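Local atomic coordinates of cytolethal distending toxin subunit B (Escherichia coli, PDB entry 2F1N), a protein that nicks DNA as an endonuclease and, within a tripartite toxin, very probably damages the DNA of intoxicated cells, arresting them at G2/M. Residues 21-26 with 51-56; 57-62 with 95-100; 105-110 with 145-150; 111-116 with 134-139; 184-189 with 221-226. All coordinates share one frame; numbering follows the deposited sequence.

Contact 1 of 5, residues 21-26 with 51-56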
# COMPACT_ATOMS: atom_id res chain seq x y z
N TRP A 21 -5.71 2.86 -1.70
CA TRP A 21 -6.87 3.65 -1.36
C TRP A 21 -6.88 4.06 0.11
O TRP A 21 -6.77 3.22 1.00
CB TRP A 21 -8.13 2.81 -1.70
CG TRP A 21 -9.42 3.62 -1.61
CD1 TRP A 21 -9.56 4.96 -1.84
CD2 TRP A 21 -10.72 3.15 -1.21
NE1 TRP A 21 -10.87 5.35 -1.64
CE2 TRP A 21 -11.60 4.25 -1.25
CE3 TRP A 21 -11.23 1.89 -0.84
CZ2 TRP A 21 -12.96 4.13 -0.93
CZ3 TRP A 21 -12.56 1.76 -0.52
CH2 TRP A 21 -13.43 2.88 -0.58
N ASN A 22 -7.01 5.36 0.38
CA ASN A 22 -7.22 5.81 1.74
C ASN A 22 -8.74 5.89 1.89
O ASN A 22 -9.40 6.72 1.25
CB ASN A 22 -6.57 7.20 1.90
CG ASN A 22 -6.81 7.84 3.26
OD1 ASN A 22 -7.76 7.52 3.94
ND2 ASN A 22 -5.95 8.78 3.65
N LEU A 23 -9.29 4.98 2.66
CA LEU A 23 -10.74 4.88 2.69
C LEU A 23 -11.36 5.71 3.79
O LEU A 23 -12.61 5.72 3.90
CB LEU A 23 -11.22 3.43 2.65
CG LEU A 23 -10.90 2.40 3.71
CD1 LEU A 23 -11.82 2.64 4.92
CD2 LEU A 23 -11.09 1.00 3.20
N GLN A 24 -10.53 6.43 4.55
CA GLN A 24 -11.02 7.39 5.56
C GLN A 24 -12.03 6.71 6.46
O GLN A 24 -13.14 7.25 6.70
CB GLN A 24 -11.60 8.62 4.86
CG GLN A 24 -10.51 9.51 4.29
CD GLN A 24 -11.03 10.93 3.94
OE1 GLN A 24 -12.17 11.09 3.47
NE2 GLN A 24 -10.22 11.94 4.21
N GLY A 25 -11.62 5.55 6.98
CA GLY A 25 -12.47 4.67 7.73
C GLY A 25 -12.20 4.87 9.20
O GLY A 25 -11.18 5.44 9.60
N ALA A 26 -13.11 4.33 10.01
CA ALA A 26 -13.02 4.40 11.46
C ALA A 26 -13.38 3.00 11.90
O ALA A 26 -14.21 2.35 11.26
CB ALA A 26 -14.06 5.37 11.99
N LEU A 51 -3.93 -4.63 -2.97
CA LEU A 51 -4.45 -3.33 -2.60
C LEU A 51 -3.82 -2.85 -1.27
O LEU A 51 -3.91 -3.53 -0.23
CB LEU A 51 -6.00 -3.38 -2.44
CG LEU A 51 -6.68 -2.10 -1.94
CD1 LEU A 51 -6.53 -0.94 -2.97
CD2 LEU A 51 -8.14 -2.39 -1.58
N ALA A 52 -3.25 -1.63 -1.31
CA ALA A 52 -2.75 -0.99 -0.11
C ALA A 52 -3.87 -0.09 0.39
O ALA A 52 -4.49 0.66 -0.38
CB ALA A 52 -1.48 -0.15 -0.41
N VAL A 53 -4.11 -0.16 1.69
CA VAL A 53 -5.20 0.63 2.31
C VAL A 53 -4.65 1.50 3.45
O VAL A 53 -3.80 1.03 4.27
CB VAL A 53 -6.30 -0.33 2.87
CG1 VAL A 53 -7.56 0.49 3.38
CG2 VAL A 53 -6.72 -1.37 1.82
N GLN A 54 -5.14 2.76 3.51
CA GLN A 54 -4.85 3.65 4.64
C GLN A 54 -6.18 4.08 5.31
O GLN A 54 -7.24 3.94 4.70
CB GLN A 54 -4.05 4.91 4.21
CG GLN A 54 -2.75 4.49 3.40
CD GLN A 54 -3.09 4.27 1.93
OE1 GLN A 54 -3.94 4.99 1.37
NE2 GLN A 54 -2.49 3.22 1.31
N GLU A 55 -6.09 4.53 6.57
CA GLU A 55 -7.30 4.80 7.41
C GLU A 55 -8.27 3.63 7.27
O GLU A 55 -9.46 3.80 6.97
CB GLU A 55 -7.94 6.14 7.01
CG GLU A 55 -6.92 7.27 7.12
CD GLU A 55 -7.51 8.67 6.93
OE1 GLU A 55 -8.72 8.90 7.26
OE2 GLU A 55 -6.71 9.53 6.54
N ALA A 56 -7.75 2.43 7.54
CA ALA A 56 -8.44 1.20 7.13
C ALA A 56 -9.60 0.81 8.07
O ALA A 56 -10.40 -0.07 7.73
CB ALA A 56 -7.44 0.01 7.01
O HOH W 1 -7.64 11.84 6.10
O HOH W 2 -10.36 8.09 9.06

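Contact 2 of 5, residues 57-62 with 95-100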
# COMPACT_ATOMS: atom_id res chain seq x y z
N GLY A 57 -9.73 1.47 9.22
CA GLY A 57 -10.82 1.06 10.11
C GLY A 57 -10.54 -0.32 10.72
O GLY A 57 -9.48 -0.54 11.30
N SER A 58 -11.50 -1.20 10.60
CA SER A 58 -11.44 -2.55 11.13
C SER A 58 -11.61 -3.45 9.90
O SER A 58 -12.30 -3.07 8.95
CB SER A 58 -12.61 -2.75 12.11
OG SER A 58 -12.30 -2.13 13.39
N PRO A 59 -10.99 -4.62 9.91
CA PRO A 59 -11.16 -5.54 8.77
C PRO A 59 -12.61 -6.08 8.70
O PRO A 59 -13.37 -5.90 9.69
CB PRO A 59 -10.17 -6.67 9.06
CG PRO A 59 -9.96 -6.64 10.56
CD PRO A 59 -10.14 -5.18 10.96
N PRO A 60 -12.97 -6.73 7.60
CA PRO A 60 -14.31 -7.29 7.43
C PRO A 60 -14.57 -8.24 8.60
O PRO A 60 -13.68 -8.98 9.00
CB PRO A 60 -14.17 -8.11 6.13
CG PRO A 60 -13.01 -7.51 5.39
CD PRO A 60 -12.10 -7.02 6.44
N SER A 61 -15.80 -8.19 9.14
CA SER A 61 -16.18 -9.06 10.25
C SER A 61 -16.07 -10.54 9.95
O SER A 61 -15.92 -11.33 10.88
CB SER A 61 -17.61 -8.72 10.75
OG SER A 61 -18.52 -8.95 9.69
N THR A 62 -16.12 -10.92 8.69
CA THR A 62 -15.97 -12.36 8.38
C THR A 62 -14.54 -12.81 8.08
O THR A 62 -14.33 -13.98 7.85
CB THR A 62 -16.85 -12.77 7.22
OG1 THR A 62 -16.49 -12.00 6.06
CG2 THR A 62 -18.31 -12.37 7.53
N ILE A 95 -5.56 -10.73 4.11
CA ILE A 95 -5.45 -9.35 4.57
C ILE A 95 -4.35 -9.24 5.59
O ILE A 95 -4.29 -10.06 6.53
CB ILE A 95 -6.80 -8.88 5.24
CG1 ILE A 95 -7.98 -8.99 4.24
CG2 ILE A 95 -6.65 -7.41 5.71
CD1 ILE A 95 -9.35 -8.61 4.93
N TYR A 96 -3.48 -8.25 5.46
CA TYR A 96 -2.45 -8.03 6.50
C TYR A 96 -2.84 -6.72 7.11
O TYR A 96 -2.90 -5.66 6.43
CB TYR A 96 -1.03 -7.98 5.84
CG TYR A 96 -0.80 -9.32 5.23
CD1 TYR A 96 -0.29 -10.37 6.02
CD2 TYR A 96 -1.24 -9.60 3.92
CE1 TYR A 96 -0.14 -11.67 5.50
CE2 TYR A 96 -1.14 -10.90 3.41
CZ TYR A 96 -0.58 -11.92 4.20
OH TYR A 96 -0.51 -13.22 3.70
N PHE A 97 -3.19 -6.78 8.39
CA PHE A 97 -3.85 -5.63 9.03
C PHE A 97 -3.07 -5.14 10.22
O PHE A 97 -2.71 -5.95 11.07
CB PHE A 97 -5.29 -6.02 9.43
CG PHE A 97 -6.20 -4.83 9.61
CD1 PHE A 97 -6.17 -4.11 10.76
CD2 PHE A 97 -7.06 -4.43 8.56
CE1 PHE A 97 -6.98 -2.98 10.92
CE2 PHE A 97 -7.90 -3.28 8.73
CZ PHE A 97 -7.82 -2.58 9.91
N SER A 98 -2.86 -3.82 10.31
CA SER A 98 -2.19 -3.26 11.49
C SER A 98 -3.10 -2.26 12.16
O SER A 98 -3.35 -1.21 11.59
CB SER A 98 -0.90 -2.52 11.13
OG SER A 98 0.00 -3.43 10.57
N ALA A 99 -3.59 -2.61 13.34
CA ALA A 99 -4.25 -1.65 14.21
C ALA A 99 -3.14 -0.73 14.75
O ALA A 99 -2.27 -1.14 15.54
CB ALA A 99 -4.95 -2.39 15.32
N VAL A 100 -3.12 0.50 14.29
CA VAL A 100 -2.10 1.45 14.67
C VAL A 100 -2.51 1.98 16.03
O VAL A 100 -1.74 1.92 16.98
CB VAL A 100 -1.97 2.57 13.62
CG1 VAL A 100 -1.15 3.75 14.14
CG2 VAL A 100 -1.34 1.99 12.32

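Contact 3 of 5, residues 105-110 with 145-150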
# COMPACT_ATOMS: atom_id res chain seq x y z
N GLY A 105 -8.65 4.39 16.23
CA GLY A 105 -8.55 3.54 15.04
C GLY A 105 -8.78 4.20 13.69
O GLY A 105 -9.28 3.57 12.79
N ARG A 106 -8.40 5.47 13.56
CA ARG A 106 -8.66 6.21 12.31
C ARG A 106 -7.45 6.26 11.38
O ARG A 106 -7.48 6.92 10.32
CB ARG A 106 -9.15 7.63 12.63
CG ARG A 106 -10.70 7.72 12.68
CD ARG A 106 -11.24 9.07 13.10
NE ARG A 106 -10.94 9.32 14.51
CZ ARG A 106 -11.80 9.13 15.51
NH1 ARG A 106 -13.03 8.68 15.25
NH2 ARG A 106 -11.43 9.37 16.76
N VAL A 107 -6.37 5.62 11.78
CA VAL A 107 -5.16 5.62 10.95
C VAL A 107 -4.59 4.20 10.80
O VAL A 107 -3.38 4.00 10.58
CB VAL A 107 -4.10 6.73 11.41
CG1 VAL A 107 -4.70 8.14 11.35
CG2 VAL A 107 -3.54 6.45 12.80
N ASN A 108 -5.49 3.20 10.80
CA ASN A 108 -5.01 1.81 10.61
C ASN A 108 -4.55 1.55 9.18
O ASN A 108 -4.98 2.21 8.27
CB ASN A 108 -6.06 0.81 11.04
CG ASN A 108 -6.38 0.92 12.53
OD1 ASN A 108 -5.54 1.32 13.31
ND2 ASN A 108 -7.54 0.45 12.91
N LEU A 109 -3.68 0.56 9.02
CA LEU A 109 -3.13 0.22 7.70
C LEU A 109 -3.45 -1.20 7.32
O LEU A 109 -3.57 -2.08 8.19
CB LEU A 109 -1.60 0.33 7.71
CG LEU A 109 -1.05 1.74 7.86
CD1 LEU A 109 0.43 1.58 8.28
CD2 LEU A 109 -1.24 2.56 6.63
N ALA A 110 -3.60 -1.43 6.00
CA ALA A 110 -3.75 -2.82 5.51
C ALA A 110 -3.17 -3.03 4.12
O ALA A 110 -3.04 -2.09 3.33
CB ALA A 110 -5.27 -3.28 5.51
N THR A 145 2.23 -0.59 2.18
CA THR A 145 1.28 0.52 2.35
C THR A 145 1.83 1.62 3.29
O THR A 145 2.45 1.32 4.30
CB THR A 145 -0.09 -0.03 2.81
OG1 THR A 145 -1.01 1.08 2.97
CG2 THR A 145 0.01 -0.72 4.23
N ALA A 146 1.65 2.89 2.90
CA ALA A 146 2.23 4.02 3.65
C ALA A 146 1.20 5.11 3.84
O ALA A 146 0.32 5.33 2.97
CB ALA A 146 3.42 4.62 2.96
N HIS A 147 1.28 5.77 5.01
CA HIS A 147 0.41 6.91 5.23
C HIS A 147 1.19 8.00 5.94
O HIS A 147 1.29 8.01 7.17
CB HIS A 147 -0.81 6.50 6.04
CG HIS A 147 -1.78 7.63 6.23
ND1 HIS A 147 -2.80 7.57 7.16
CD2 HIS A 147 -1.87 8.85 5.63
CE1 HIS A 147 -3.48 8.71 7.13
NE2 HIS A 147 -2.94 9.51 6.21
N ALA A 148 1.75 8.93 5.17
CA ALA A 148 2.59 9.98 5.72
C ALA A 148 1.72 10.99 6.44
O ALA A 148 0.54 11.03 6.19
CB ALA A 148 3.39 10.66 4.58
N ILE A 149 2.33 11.78 7.33
CA ILE A 149 1.56 12.71 8.18
C ILE A 149 1.06 13.86 7.35
O ILE A 149 1.77 14.36 6.46
CB ILE A 149 2.44 13.22 9.31
CG1 ILE A 149 2.90 12.07 10.21
CG2 ILE A 149 1.65 14.33 10.17
CD1 ILE A 149 4.14 12.45 11.06
N ALA A 150 -0.18 14.30 7.62
CA ALA A 150 -0.69 15.46 6.91
C ALA A 150 -0.18 16.70 7.66
O ALA A 150 -0.80 17.21 8.61
CB ALA A 150 -2.23 15.44 6.83
O HOH W 3 -3.62 5.02 7.81

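Contact 4 of 5, residues 111-116 with 134-139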
# COMPACT_ATOMS: atom_id res chain seq x y z
N LEU A 111 -2.84 -4.28 3.86
CA LEU A 111 -2.61 -4.78 2.49
C LEU A 111 -3.52 -5.97 2.28
O LEU A 111 -3.64 -6.86 3.15
CB LEU A 111 -1.15 -5.18 2.36
CG LEU A 111 -0.11 -4.08 2.21
CD1 LEU A 111 1.27 -4.65 2.65
CD2 LEU A 111 -0.07 -3.68 0.72
N VAL A 112 -4.15 -6.02 1.11
CA VAL A 112 -5.00 -7.14 0.73
C VAL A 112 -4.35 -7.78 -0.50
O VAL A 112 -3.95 -7.05 -1.44
CB VAL A 112 -6.40 -6.66 0.34
CG1 VAL A 112 -7.37 -7.87 0.21
CG2 VAL A 112 -6.91 -5.65 1.41
N SER A 113 -4.22 -9.09 -0.47
CA SER A 113 -3.55 -9.77 -1.59
C SER A 113 -4.22 -11.06 -2.00
O SER A 113 -4.66 -11.81 -1.16
CB SER A 113 -2.10 -10.10 -1.27
OG SER A 113 -1.95 -10.34 0.09
N ASN A 114 -4.24 -11.33 -3.30
CA ASN A 114 -4.84 -12.61 -3.74
C ASN A 114 -3.89 -13.80 -3.67
O ASN A 114 -4.27 -14.94 -4.04
CB ASN A 114 -5.44 -12.49 -5.14
CG ASN A 114 -4.45 -12.05 -6.19
OD1 ASN A 114 -3.25 -12.09 -6.01
ND2 ASN A 114 -5.00 -11.69 -7.36
N ARG A 115 -2.69 -13.55 -3.14
CA ARG A 115 -1.73 -14.61 -2.83
C ARG A 115 -1.28 -14.45 -1.37
O ARG A 115 -1.05 -13.33 -0.92
CB ARG A 115 -0.51 -14.50 -3.77
CG ARG A 115 -0.86 -14.76 -5.25
CD ARG A 115 0.35 -14.91 -6.22
NE ARG A 115 1.16 -16.13 -6.01
CZ ARG A 115 1.39 -17.11 -6.93
NH1 ARG A 115 0.86 -17.07 -8.15
NH2 ARG A 115 2.17 -18.15 -6.60
N ARG A 116 -1.12 -15.54 -0.64
CA ARG A 116 -0.48 -15.44 0.66
C ARG A 116 0.88 -14.78 0.59
O ARG A 116 1.71 -15.12 -0.29
CB ARG A 116 -0.37 -16.83 1.30
CG ARG A 116 0.41 -16.92 2.65
CD ARG A 116 0.61 -18.43 3.09
NE ARG A 116 1.20 -18.59 4.44
CZ ARG A 116 2.51 -18.51 4.75
NH1 ARG A 116 3.43 -18.28 3.82
NH2 ARG A 116 2.87 -18.63 6.02
N LEU A 134 3.98 -1.08 6.50
CA LEU A 134 3.60 -2.50 6.52
C LEU A 134 3.82 -2.97 5.11
O LEU A 134 3.35 -2.33 4.19
CB LEU A 134 2.13 -2.62 6.93
CG LEU A 134 1.38 -3.94 6.65
CD1 LEU A 134 1.99 -5.04 7.53
CD2 LEU A 134 -0.14 -3.75 6.92
N GLY A 135 4.51 -4.10 4.95
CA GLY A 135 4.78 -4.60 3.60
C GLY A 135 4.65 -6.12 3.52
O GLY A 135 4.76 -6.81 4.54
N ILE A 136 4.44 -6.64 2.29
CA ILE A 136 4.51 -8.09 2.07
C ILE A 136 5.46 -8.37 0.89
O ILE A 136 5.58 -7.56 -0.01
CB ILE A 136 3.12 -8.71 1.77
CG1 ILE A 136 2.50 -8.15 0.50
CG2 ILE A 136 2.17 -8.44 3.03
CD1 ILE A 136 1.17 -8.79 0.13
N ARG A 137 6.07 -9.53 0.91
CA ARG A 137 6.87 -10.00 -0.22
C ARG A 137 6.13 -11.16 -0.87
O ARG A 137 5.65 -12.06 -0.16
CB ARG A 137 8.26 -10.47 0.27
CG ARG A 137 9.16 -10.95 -0.93
CD ARG A 137 10.54 -11.43 -0.48
NE ARG A 137 10.46 -12.54 0.47
CZ ARG A 137 10.23 -13.83 0.13
NH1 ARG A 137 10.03 -14.17 -1.14
NH2 ARG A 137 10.17 -14.78 1.08
N ILE A 138 6.02 -11.13 -2.21
CA ILE A 138 5.50 -12.27 -2.96
C ILE A 138 6.59 -12.53 -3.98
O ILE A 138 6.84 -11.68 -4.86
CB ILE A 138 4.19 -11.93 -3.63
CG1 ILE A 138 3.10 -11.72 -2.55
CG2 ILE A 138 3.71 -13.07 -4.56
CD1 ILE A 138 2.00 -10.89 -3.06
N GLY A 139 7.28 -13.66 -3.85
CA GLY A 139 8.40 -13.91 -4.78
C GLY A 139 9.46 -12.84 -4.65
O GLY A 139 9.92 -12.48 -3.55

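Contact 5 of 5, residues 184-189 with 221-226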
# COMPACT_ATOMS: atom_id res chain seq x y z
N GLY A 184 0.75 4.50 -1.38
CA GLY A 184 0.09 5.13 -0.25
C GLY A 184 -0.26 6.55 -0.42
O GLY A 184 -0.21 7.09 -1.54
N ASP A 185 -0.72 7.12 0.71
CA ASP A 185 -1.04 8.52 0.80
C ASP A 185 0.20 9.20 1.36
O ASP A 185 0.50 9.15 2.57
CB ASP A 185 -2.27 8.71 1.71
CG ASP A 185 -2.66 10.15 1.89
OD1 ASP A 185 -1.96 11.10 1.39
OD2 ASP A 185 -3.66 10.42 2.60
N PHE A 186 0.92 9.85 0.46
CA PHE A 186 2.16 10.50 0.85
C PHE A 186 1.97 11.91 1.38
O PHE A 186 2.90 12.52 1.91
CB PHE A 186 3.13 10.50 -0.34
CG PHE A 186 3.62 9.13 -0.69
CD1 PHE A 186 4.65 8.54 0.05
CD2 PHE A 186 3.04 8.41 -1.75
CE1 PHE A 186 5.10 7.23 -0.28
CE2 PHE A 186 3.50 7.11 -2.10
CZ PHE A 186 4.53 6.53 -1.35
N ASN A 187 0.75 12.44 1.20
CA ASN A 187 0.38 13.75 1.77
C ASN A 187 1.29 14.90 1.33
O ASN A 187 1.39 15.91 2.02
CB ASN A 187 0.26 13.69 3.32
CG ASN A 187 -1.18 13.58 3.77
OD1 ASN A 187 -2.07 14.28 3.25
ND2 ASN A 187 -1.44 12.69 4.71
N ARG A 188 1.88 14.74 0.15
CA ARG A 188 2.59 15.78 -0.61
C ARG A 188 2.55 15.35 -2.08
O ARG A 188 2.36 14.16 -2.37
CB ARG A 188 4.02 15.99 -0.10
CG ARG A 188 4.93 14.77 -0.25
CD ARG A 188 6.41 15.20 -0.01
NE ARG A 188 6.70 15.49 1.39
CZ ARG A 188 7.84 16.10 1.80
NH1 ARG A 188 8.72 16.56 0.90
NH2 ARG A 188 8.10 16.28 3.09
N GLU A 189 2.72 16.32 -3.00
CA GLU A 189 2.59 16.04 -4.41
C GLU A 189 3.85 15.27 -4.87
O GLU A 189 4.85 15.34 -4.22
CB GLU A 189 2.40 17.38 -5.18
CG GLU A 189 1.21 17.37 -6.10
CD GLU A 189 -0.06 17.82 -5.44
OE1 GLU A 189 -0.07 18.00 -4.21
OE2 GLU A 189 -1.05 18.03 -6.17
N LEU A 221 -2.09 13.19 -3.99
CA LEU A 221 -1.42 12.77 -2.76
C LEU A 221 -1.20 11.26 -2.67
O LEU A 221 -0.45 10.79 -1.80
CB LEU A 221 -2.26 13.19 -1.56
CG LEU A 221 -2.49 14.69 -1.43
CD1 LEU A 221 -3.26 15.00 -0.11
CD2 LEU A 221 -1.21 15.51 -1.54
N ASP A 222 -1.92 10.52 -3.51
CA ASP A 222 -1.96 9.05 -3.42
C ASP A 222 -1.33 8.49 -4.68
O ASP A 222 -1.84 8.72 -5.79
CB ASP A 222 -3.42 8.59 -3.35
CG ASP A 222 -4.15 9.20 -2.20
OD1 ASP A 222 -3.93 8.71 -1.06
OD2 ASP A 222 -4.93 10.21 -2.31
N TYR A 223 -0.26 7.73 -4.53
CA TYR A 223 0.44 7.23 -5.70
C TYR A 223 1.44 6.17 -5.27
O TYR A 223 1.32 5.63 -4.16
CB TYR A 223 1.08 8.44 -6.46
CG TYR A 223 1.87 9.40 -5.62
CD1 TYR A 223 3.24 9.20 -5.40
CD2 TYR A 223 1.28 10.57 -5.08
CE1 TYR A 223 4.00 10.12 -4.62
CE2 TYR A 223 2.01 11.49 -4.26
CZ TYR A 223 3.35 11.26 -4.06
OH TYR A 223 4.05 12.13 -3.29
N ALA A 224 2.40 5.85 -6.14
CA ALA A 224 3.34 4.74 -5.88
C ALA A 224 4.79 5.15 -6.10
O ALA A 224 5.06 6.02 -6.93
CB ALA A 224 3.02 3.50 -6.74
N VAL A 225 5.71 4.52 -5.36
CA VAL A 225 7.16 4.68 -5.62
C VAL A 225 7.69 3.28 -5.84
O VAL A 225 7.60 2.45 -4.95
CB VAL A 225 7.90 5.36 -4.42
CG1 VAL A 225 9.40 5.54 -4.76
CG2 VAL A 225 7.22 6.69 -4.00
N ALA A 226 8.25 3.00 -7.02
CA ALA A 226 8.84 1.69 -7.33
C ALA A 226 10.35 1.83 -7.26
O ALA A 226 10.91 2.87 -7.63
CB ALA A 226 8.44 1.23 -8.78

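Contact 1 of 5, residues 21-26 with 51-56
L51 starts the contact lightly, its CD1 methyl lying 4.3 Å from CB of W21. A52 adds only a backbone link, its carbonyl oxygen taking the N-H of W21. V53 meets L23 methyl to methyl, CG1 to CD2 at 3.6 Å; CG of L23 stands between its backbone N and carbonyl carbon (chi1 62°), and the branched end turns back to the partner strand. Q54 works through its main chain, donating from N to W21 O and accepting at O from L23 N, the alternation of a parallel pair. E55 carries the polar part. N22 ND2 donates to E55 OE2 over 3.1 Å, meeting it from above the carboxylate plane while the oxygen lies in the plane of the N22 amide. N22 OD1 accepts from Q24 N at 3.0 Å, an Asx turn, and ND2 also reaches D185, so the amide is gripped at both ends. A water links E55 OE2 to Q24 NE2, Q24 OE1 accepts from D253 N, and E55 O accepts from G25 N at 2.8 Å. These are parallel strands of a beta-alpha-beta crossover; an Asn and a Glu side by side on such strands are consistent with the active-site region of DNase I-like nucleases.

Contact 2 of 5, residues 57-62 with 95-100
P59 and F97 lie with their CA atoms 7.3 Å apart, the irregular run 57-62 passing the strand 95-98 at side-chain distance, without backbone pairing. The phenyl ring of F97 is the platform. CD of P59 stands over its centre, 3.7 Å from the centroid and 12° off the normal, a CH-pi contact made by the ring carbon bonded to the proline nitrogen; CB of the same pyrrolidine lies 3.9 Å from F97 CD2. The carbonyl oxygen of G57 approaches differently, in the plane of the ring at its edge, 3.0 Å from CZ, and is also held by N108 ND2. In the DNase I-like fold of two packed sheets, this loop leaves strand 50-56 and lies on the helix-bearing side of the larger sheet, where W34 of helix 31-42 touches P60, I95 and F97. One residue on from P59, and two residues back from F97, the meeting is simpler: P60 and I95 reach toward each other tip to tip, CD to CD1 at 3.5 Å. The isoleucine gets there with an extended end (chi2 177°), and W82 of strand 78-83 packs against both residues.

Contact 3 of 5, residues 105-110 with 145-150
L109 meets T145 and H147 by van der Waals contact, its CD2 methyl lying 4.0 Å from H147 CB and equally far from T145 OG1. Its CB faces the methyl of T145 at 4.0 Å to CG2. That methyl is also 3.5 Å from A110 O. V107 adds a looser touch, CG1 to H147 CE1 at 4.4 Å, oblique to the imidazole. Such side-chain packing without backbone pairing is how the two sheets of a DNase I-like sandwich are joined: strand 109-113 belongs to the larger sheet, strand 141-147 to the smaller, and the touching runs point almost oppositely, 171° apart.

The polar contacts differ. OG1 of T145 lies anti to its backbone N (chi1 180°) and bonds to V53 O, tying the smaller sheet to strand 50-56 of the larger one, while T145 O is buried with no partner in the model. A water bridges the segments, donating to N108 O at 3.2 Å and lying 2.8 Å from H147 ND1. The imidazole is thus linked through a water to the backbone of N108, just ahead of strand 109-113, and the side chains of Q54 and E55 also pack on it.

Contact 4 of 5, residues 111-116 with 134-139
L111 and I136 meet in an apolar contact between sheets: strand 109-113 of the larger sheet lies against strand 133-138 of the smaller one, the segment axes 8.5 Å apart at closest and 21° from parallel. The separation is that of facing layers, and side chains fill it. L111 does most of the work through one methyl. Its CD1 lies 3.5 Å from the carbonyl oxygen of L134, 3.6 Å from G135 CA and 3.9 Å from I136 CG2, resting on the backbone of L134 and G135 beside the isoleucine. This is part of the core between the two sheets of the DNase I-like fold, and it follows strand alternation: L111 and S113 direct their CB atoms to the other sheet, V112 turns back to helix 31-42, while L134, I136 and I138 face across and R137 points away. Farther along, CD1 of I136 comes up to S113 OG at 3.5 Å. With CG1 between backbone N and carbonyl carbon (chi1 62°) and the chain then extended, I136 presents CD1 to the serine and CG2 to the leucine, and its side chain also packs on Y96. The serine hydroxyl makes a weak bond to R115 O. Near the surface the contact thins: R115 lays its CD 4.2 Å from I138 CG2, and R116 O lies 4.3 Å from I138 CG1. R137, on the outward side, donates from NH1 to G139 O over 2.9 Å, with its NE in a salt bridge to E119.

Contact 5 of 5, residues 184-189 with 221-226
L221, Y223 and F186 bury the largest areas here, and each meets the loop or strand opposite in its own way. L221 spreads its two methyls under the turn 187-189: CD1 lies 3.6 Å from OD1 of N187, whose ND2 bonds to A148 O, and CD2 is 3.6 Å from R188 N. Its carbonyl oxygen accepts from F186 N at 2.8 Å, so the leucine is anchored as well as packed. Y223 pairs with G184 by two antiparallel backbone bonds, each N to the other's O. With CG between backbone N and carbonyl carbon (chi1 49°), it turns its ring so that F186 CD2 lies over one face, toward the rim, in an offset stack with centroids 4.8 Å apart and planes 30° from parallel. The phenolic hydroxyl donates to R188 O over 2.8 Å, arriving from above that carbonyl plane. F186 in turn points its edge at Y223 O and places CZ 3.8 Å from V225 CG2. R188 and E189 belong to the nuclear localization signal; the tyrosine hydroxyl thus holds a carbonyl at the start of that motif. On the other face, D185 OD1 and D222 OD1 stand 3.9 Å apart. Each carboxylate has a further partner: N22 ND2 bonds D185 OD2, while H254 and T214 bond D222 OD2. Both acids are thus held by neighbouring donors, consistent with the active-site region of a DNase I-like nuclease.

In the fold
Together the contacts build a DNase I-like sandwich. Along the chain, contacts 1, 2, 3 and 5 follow in series, with contact 4 nested in the loop closed by contact 3. Contact 1 lies within the larger sheet, contact 2 covers that sheet beside helix 31-42, contacts 3 and 4 share strand 109-113 and join the larger sheet to the smaller, and contact 5 lies in the smaller sheet and the loop leading from it. Contacts 1 and 3 have centres about 7 Å apart, and contacts 2 and 5 about 22 Å. N22 to D185 joins contacts 1 and 5, bringing polar residues of both sheets together at one end of the sandwich, probably the active-site end, as in DNase I relatives.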